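Local coordinates for protein probable arabinosyltransferase C (Mycobacterium tuberculosis, PDB 3PTY) that polymerises arabinose into the arabinan of arabinogalactan in the mycobacterial cell wall, this chain being its C-terminal, lectin-like carbohydrate-binding domain, at residues A200-P214 and V327-W339. Sequence-based numbering, arbitrary orientation.
Sequences ADVGAAPAWRNLRAP and VASYLKDDWFRDW. With AFO (octyl alpha-D-arabinofuranoside), chain B.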
loop_
_atom_site.group_PDB
_atom_site.type_symbol
_atom_site.label_atom_id
_atom_site.label_comp_id
_atom_site.label_asym_id
_atom_site.label_seq_id
_atom_site.Cartn_x
_atom_site.Cartn_y
_atom_site.Cartn_z
ATOM N N ALA A 200 0.829 -18.177 16.945
ATOM C CA ALA A 200 0.437 -16.812 16.611
ATOM C C ALA A 200 0.060 -16.791 15.138
ATOM O O ALA A 200 0.852 -17.174 14.279
ATOM C CB ALA A 200 1.573 -15.845 16.876
ATOM N N ASP A 201 -1.155 -16.348 14.851
ATOM C CA ASP A 201 -1.667 -16.332 13.492
ATOM C C ASP A 201 -1.383 -14.943 12.923
ATOM O O ASP A 201 -2.047 -13.978 13.282
ATOM C CB ASP A 201 -3.172 -16.634 13.513
ATOM C CG ASP A 201 -3.778 -16.719 12.123
ATOM O OD1 ASP A 201 -3.095 -16.352 11.147
ATOM O OD2 ASP A 201 -4.938 -17.167 12.004
ATOM N N VAL A 202 -0.372 -14.841 12.066
ATOM C CA VAL A 202 0.081 -13.538 11.567
ATOM C C VAL A 202 -0.204 -13.423 10.071
ATOM O O VAL A 202 0.267 -14.238 9.283
ATOM C CB VAL A 202 1.596 -13.328 11.819
ATOM C CG1 VAL A 202 2.048 -11.962 11.313
ATOM C CG2 VAL A 202 1.921 -13.475 13.306
ATOM N N GLY A 203 -0.981 -12.416 9.685
ATOM C CA GLY A 203 -1.318 -12.221 8.287
ATOM C C GLY A 203 -2.817 -12.247 8.058
ATOM O O GLY A 203 -3.580 -12.628 8.940
ATOM N N ALA A 204 -3.240 -11.846 6.865
ATOM C CA ALA A 204 -4.664 -11.742 6.563
ATOM C C ALA A 204 -5.281 -13.094 6.211
ATOM O O ALA A 204 -4.752 -13.824 5.380
ATOM C CB ALA A 204 -4.889 -10.746 5.429
ATOM N N ALA A 205 -6.395 -13.423 6.856
ATOM C CA ALA A 205 -7.145 -14.638 6.550
ATOM C C ALA A 205 -8.172 -14.319 5.464
ATOM O O ALA A 205 -8.633 -13.184 5.368
ATOM C CB ALA A 205 -7.838 -15.154 7.797
ATOM N N PRO A 206 -8.559 -15.322 4.663
ATOM C CA PRO A 206 -8.179 -16.735 4.761
ATOM C C PRO A 206 -6.956 -17.090 3.918
ATOM O O PRO A 206 -6.656 -18.274 3.749
ATOM C CB PRO A 206 -9.407 -17.446 4.199
ATOM C CG PRO A 206 -9.945 -16.483 3.161
ATOM C CD PRO A 206 -9.520 -15.086 3.569
ATOM N N ALA A 207 -6.254 -16.082 3.402
ATOM C CA ALA A 207 -5.078 -16.316 2.566
ATOM C C ALA A 207 -3.982 -17.095 3.297
ATOM O O ALA A 207 -3.917 -17.089 4.527
ATOM C CB ALA A 207 -4.517 -14.983 2.063
ATOM N N TRP A 208 -3.125 -17.762 2.530
ATOM C CA TRP A 208 -1.953 -18.424 3.089
ATOM C C TRP A 208 -1.132 -17.476 3.958
ATOM O O TRP A 208 -0.949 -16.307 3.620
ATOM C CB TRP A 208 -1.059 -18.959 1.971
ATOM C CG TRP A 208 -1.619 -20.154 1.257
ATOM C CD1 TRP A 208 -2.147 -20.178 -0.003
ATOM C CD2 TRP A 208 -1.696 -21.498 1.752
ATOM N NE1 TRP A 208 -2.551 -21.450 -0.318
ATOM C CE2 TRP A 208 -2.285 -22.281 0.736
ATOM C CE3 TRP A 208 -1.329 -22.114 2.953
ATOM C CZ2 TRP A 208 -2.519 -23.648 0.885
ATOM C CZ3 TRP A 208 -1.559 -23.472 3.102
ATOM C CH2 TRP A 208 -2.150 -24.226 2.072
ATOM N N ARG A 209 -0.637 -17.978 5.083
ATOM C CA ARG A 209 0.261 -17.184 5.911
ATOM C C ARG A 209 1.068 -18.105 6.798
ATOM O O ARG A 209 0.842 -19.313 6.806
ATOM C CB ARG A 209 -0.508 -16.158 6.750
ATOM C CG ARG A 209 -1.422 -16.765 7.813
ATOM C CD ARG A 209 -2.866 -16.569 7.440
ATOM N NE ARG A 209 -3.795 -16.928 8.507
ATOM C CZ ARG A 209 -4.979 -17.480 8.276
ATOM N NH1 ARG A 209 -5.356 -17.734 7.027
ATOM N NH2 ARG A 209 -5.784 -17.786 9.279
ATOM N N ASN A 210 2.013 -17.535 7.538
ATOM C CA ASN A 210 2.878 -18.323 8.396
ATOM C C ASN A 210 2.479 -18.223 9.859
ATOM O O ASN A 210 2.631 -17.170 10.473
ATOM C CB ASN A 210 4.338 -17.893 8.206
ATOM C CG ASN A 210 4.877 -18.293 6.847
ATOM O OD1 ASN A 210 4.753 -19.446 6.445
ATOM N ND2 ASN A 210 5.460 -17.343 6.127
ATOM N N LEU A 211 1.956 -19.317 10.409
ATOM C CA LEU A 211 1.690 -19.402 11.841
ATOM C C LEU A 211 3.025 -19.585 12.552
ATOM O O LEU A 211 3.896 -20.293 12.050
ATOM C CB LEU A 211 0.770 -20.587 12.155
ATOM C CG LEU A 211 -0.531 -20.719 11.355
ATOM C CD1 LEU A 211 -1.240 -22.018 11.719
ATOM C CD2 LEU A 211 -1.440 -19.522 11.583
ATOM N N ARG A 212 3.194 -18.951 13.711
ATOM C CA ARG A 212 4.476 -19.013 14.412
ATOM C C ARG A 212 4.319 -19.384 15.873
ATOM O O ARG A 212 3.454 -18.855 16.575
ATOM C CB ARG A 212 5.249 -17.687 14.324
ATOM C CG ARG A 212 5.365 -17.087 12.930
ATOM C CD ARG A 212 4.576 -15.786 12.831
ATOM N NE ARG A 212 4.437 -15.318 11.451
ATOM C CZ ARG A 212 5.020 -14.227 10.966
ATOM N NH1 ARG A 212 5.781 -13.474 11.753
ATOM N NH2 ARG A 212 4.819 -13.874 9.700
ATOM N N ALA A 213 5.185 -20.284 16.322
ATOM C CA ALA A 213 5.240 -20.692 17.718
ATOM C C ALA A 213 6.690 -20.585 18.178
ATOM O O ALA A 213 7.571 -21.207 17.591
ATOM C CB ALA A 213 4.739 -22.131 17.858
ATOM N N PRO A 214 6.947 -19.798 19.234
ATOM C CA PRO A 214 8.324 -19.628 19.707
ATOM C C PRO A 214 8.900 -20.951 20.197
ATOM O O PRO A 214 8.270 -21.628 21.013
ATOM C CB PRO A 214 8.165 -18.650 20.883
ATOM C CG PRO A 214 6.737 -18.850 21.325
ATOM C CD PRO A 214 6.000 -19.001 20.029
ATOM N N VAL A 327 7.874 -13.918 -0.511
ATOM C CA VAL A 327 8.744 -14.875 0.151
ATOM C C VAL A 327 8.500 -14.800 1.654
ATOM O O VAL A 327 8.121 -13.751 2.183
ATOM C CB VAL A 327 10.227 -14.620 -0.169
ATOM C CG1 VAL A 327 10.468 -14.719 -1.678
ATOM C CG2 VAL A 327 10.648 -13.259 0.340
ATOM N N ALA A 328 8.685 -15.915 2.346
ATOM C CA ALA A 328 8.429 -15.934 3.779
ATOM C C ALA A 328 9.423 -15.013 4.479
ATOM O O ALA A 328 10.610 -15.032 4.173
ATOM C CB ALA A 328 8.544 -17.356 4.317
ATOM N N SER A 329 8.950 -14.199 5.415
ATOM C CA SER A 329 9.861 -13.348 6.170
ATOM C C SER A 329 9.321 -13.065 7.570
ATOM O O SER A 329 8.122 -13.204 7.817
ATOM C CB SER A 329 10.103 -12.030 5.428
ATOM O OG SER A 329 8.938 -11.223 5.466
ATOM N N TYR A 330 10.212 -12.644 8.467
ATOM C CA TYR A 330 9.882 -12.442 9.877
ATOM C C TYR A 330 10.646 -11.238 10.400
ATOM O O TYR A 330 11.798 -11.032 10.037
ATOM C CB TYR A 330 10.275 -13.685 10.693
ATOM C CG TYR A 330 9.815 -14.965 10.032
ATOM C CD1 TYR A 330 10.601 -15.590 9.080
ATOM C CD2 TYR A 330 8.581 -15.529 10.338
ATOM C CE1 TYR A 330 10.183 -16.748 8.453
ATOM C CE2 TYR A 330 8.151 -16.700 9.708
ATOM C CZ TYR A 330 8.960 -17.299 8.770
ATOM O OH TYR A 330 8.558 -18.452 8.130
ATOM N N LEU A 331 10.016 -10.446 11.260
ATOM C CA LEU A 331 10.699 -9.301 11.866
ATOM C C LEU A 331 11.402 -9.732 13.154
ATOM O O LEU A 331 10.751 -10.129 14.118
ATOM C CB LEU A 331 9.696 -8.188 12.176
ATOM C CG LEU A 331 10.280 -6.902 12.761
ATOM C CD1 LEU A 331 11.259 -6.264 11.773
ATOM C CD2 LEU A 331 9.164 -5.926 13.135
ATOM N N LYS A 332 12.729 -9.644 13.171
ATOM C CA LYS A 332 13.530 -10.040 14.339
ATOM C C LYS A 332 13.080 -9.399 15.669
ATOM O O LYS A 332 13.113 -10.042 16.730
ATOM C CB LYS A 332 15.001 -9.708 14.077
ATOM C CG LYS A 332 15.933 -10.024 15.224
ATOM C CD LYS A 332 17.387 -9.788 14.832
ATOM C CE LYS A 332 17.633 -8.331 14.482
ATOM N NZ LYS A 332 19.085 -7.996 14.512
ATOM N N ASP A 333 12.658 -8.140 15.604
ATOM C CA ASP A 333 12.228 -7.379 16.787
ATOM C C ASP A 333 10.873 -7.794 17.365
ATOM O O ASP A 333 10.575 -7.500 18.524
ATOM C CB ASP A 333 12.185 -5.888 16.464
ATOM C CG ASP A 333 13.484 -5.390 15.871
ATOM O OD1 ASP A 333 13.594 -5.370 14.625
ATOM O OD2 ASP A 333 14.395 -5.044 16.652
ATOM N N ASP A 334 10.047 -8.450 16.556
ATOM C CA ASP A 334 8.733 -8.886 17.007
ATOM C C ASP A 334 8.248 -9.980 16.085
ATOM O O ASP A 334 7.722 -9.691 15.018
ATOM C CB ASP A 334 7.739 -7.711 16.999
ATOM C CG ASP A 334 6.358 -8.101 17.524
ATOM O OD1 ASP A 334 6.092 -9.318 17.764
ATOM O OD2 ASP A 334 5.530 -7.179 17.699
ATOM N N TRP A 335 8.408 -11.233 16.507
ATOM C CA TRP A 335 8.155 -12.375 15.636
ATOM C C TRP A 335 6.688 -12.523 15.283
ATOM O O TRP A 335 6.335 -13.312 14.410
ATOM C CB TRP A 335 8.639 -13.679 16.289
ATOM C CG TRP A 335 10.087 -13.691 16.681
ATOM C CD1 TRP A 335 10.590 -13.699 17.954
ATOM C CD2 TRP A 335 11.224 -13.716 15.802
ATOM N NE1 TRP A 335 11.962 -13.719 17.920
ATOM C CE2 TRP A 335 12.377 -13.730 16.613
ATOM C CE3 TRP A 335 11.377 -13.724 14.416
ATOM C CZ2 TRP A 335 13.667 -13.750 16.080
ATOM C CZ3 TRP A 335 12.658 -13.746 13.888
ATOM C CH2 TRP A 335 13.786 -13.760 14.720
ATOM N N PHE A 336 5.829 -11.785 15.976
ATOM C CA PHE A 336 4.393 -11.876 15.745
ATOM C C PHE A 336 3.864 -10.673 14.960
ATOM O O PHE A 336 2.664 -10.544 14.753
ATOM C CB PHE A 336 3.624 -12.002 17.071
ATOM C CG PHE A 336 3.934 -13.263 17.845
ATOM C CD1 PHE A 336 3.539 -13.392 19.169
ATOM C CD2 PHE A 336 4.618 -14.312 17.252
ATOM C CE1 PHE A 336 3.816 -14.551 19.887
ATOM C CE2 PHE A 336 4.908 -15.470 17.957
ATOM C CZ PHE A 336 4.506 -15.590 19.278
ATOM N N ARG A 337 4.758 -9.795 14.531
ATOM C CA ARG A 337 4.346 -8.605 13.787
ATOM C C ARG A 337 4.265 -8.871 12.278
ATOM O O ARG A 337 5.213 -9.382 11.681
ATOM C CB ARG A 337 5.315 -7.448 14.081
ATOM C CG ARG A 337 5.246 -6.296 13.089
ATOM C CD ARG A 337 3.969 -5.522 13.240
ATOM N NE ARG A 337 3.965 -4.771 14.488
ATOM C CZ ARG A 337 2.972 -3.988 14.881
ATOM N NH1 ARG A 337 1.894 -3.843 14.116
ATOM N NH2 ARG A 337 3.059 -3.352 16.038
ATOM N N ASP A 338 3.125 -8.541 11.673
ATOM C CA ASP A 338 3.007 -8.528 10.213
ATOM C C ASP A 338 3.644 -7.223 9.712
ATOM O O ASP A 338 2.978 -6.198 9.592
ATOM C CB ASP A 338 1.530 -8.621 9.791
ATOM C CG ASP A 338 1.355 -8.948 8.305
ATOM O OD1 ASP A 338 2.365 -9.167 7.608
ATOM O OD2 ASP A 338 0.202 -8.981 7.834
ATOM N N TRP A 339 4.946 -7.251 9.451
ATOM C CA TRP A 339 5.680 -6.016 9.155
ATOM C C TRP A 339 5.357 -5.451 7.774
ATOM O O TRP A 339 5.479 -4.245 7.546
ATOM C CB TRP A 339 7.194 -6.238 9.270
ATOM C CG TRP A 339 7.751 -7.114 8.181
ATOM C CD1 TRP A 339 7.898 -8.477 8.212
ATOM C CD2 TRP A 339 8.226 -6.688 6.897
ATOM N NE1 TRP A 339 8.431 -8.920 7.028
ATOM C CE2 TRP A 339 8.642 -7.846 6.204
ATOM C CE3 TRP A 339 8.333 -5.444 6.267
ATOM C CZ2 TRP A 339 9.158 -7.791 4.912
ATOM C CZ3 TRP A 339 8.849 -5.396 4.974
ATOM C CH2 TRP A 339 9.256 -6.558 4.317
HETATM C C1 AFO B . 4.138 1.346 15.105
HETATM O O1 AFO B . 4.962 0.437 15.838
HETATM C C2 AFO B . 5.032 2.007 14.062
HETATM O O2 AFO B . 4.420 2.033 12.765
HETATM C C3 AFO B . 5.306 3.407 14.572
HETATM O O3 AFO B . 6.711 3.549 14.754
HETATM C C4 AFO B . 4.615 3.484 15.926
HETATM O O4 AFO B . 3.688 2.390 15.976
HETATM C C5 AFO B . 3.917 4.819 16.173
HETATM O O5 AFO B . 3.718 5.001 17.583
HETATM C "C1'" AFO B . 4.297 -0.204 16.923
HETATM C "C2'" AFO B . 5.362 -0.899 17.762
HETATM C "C3'" AFO B . 4.788 -2.027 18.617
HETATM C "C4'" AFO B . 5.850 -2.500 19.602
HETATM C "C5'" AFO B . 7.254 -2.162 19.110
HETATM C "C6'" AFO B . 7.732 -3.090 17.996
HETATM C "C7'" AFO B . 9.034 -2.578 17.385
HETATM C "C8'" AFO B . 9.569 -3.537 16.345
HETATM O O HOH W 1 -0.756 -9.948 5.474
HETATM O O HOH W 2 6.048 -14.592 6.540
HETATM O O HOH W 3 6.281 -11.538 9.175
HETATM O O HOH W 4 7.416 -10.953 12.340
#
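The antiparallel hairpin strands 195-202 and 209-214 of one beta-sheet pack against a second, mixed sheet at strand 322-331 and the loop 332-339 that follows it. Arg212 reaches across from the hairpin. Its NH1 donates to Trp335 O at 2.7 Å (N-H...O 151°), close to the guanidinium plane but from above the carbonyl plane. On the hairpin side NE bonds Asn210 O at 2.8 Å. A bend at chi2 brings both carbonyls to the guanidinium edge, and these two bonds fix the rotation of the group. Tyr330 CD2 lies over one face and Val202 CB over the other, both toward the rim. NH2 also donates to a water. The contact joins the two sheets of this lectin-like carbohydrate-binding domain. Asn210 ND2 and Ser329 N share another water, bridging strands whose directions differ by 41°, while Asn210 OD1 is hydrogen-bonded to Thr168 OG1. Tyr330 OH is bonded to Glu40 on the neighbouring strand 37-40. Phe336, in the loop, lays its ring over Ala200: CB stands 3.4 Å from the ring centroid, a CH-pi contact over the face. Pro214 CD touches the ring edge at CZ. With CG1 anti to the backbone N (chi1 -179°), Val202 puts CG1 against Asp338 CB and CG2 near Phe336 O. The same loop carries Asp333 and Arg337 of the octyl arabinofuranoside pocket, where Arg337 NH2 lies 3.4 Å from C3' of the octyl chain.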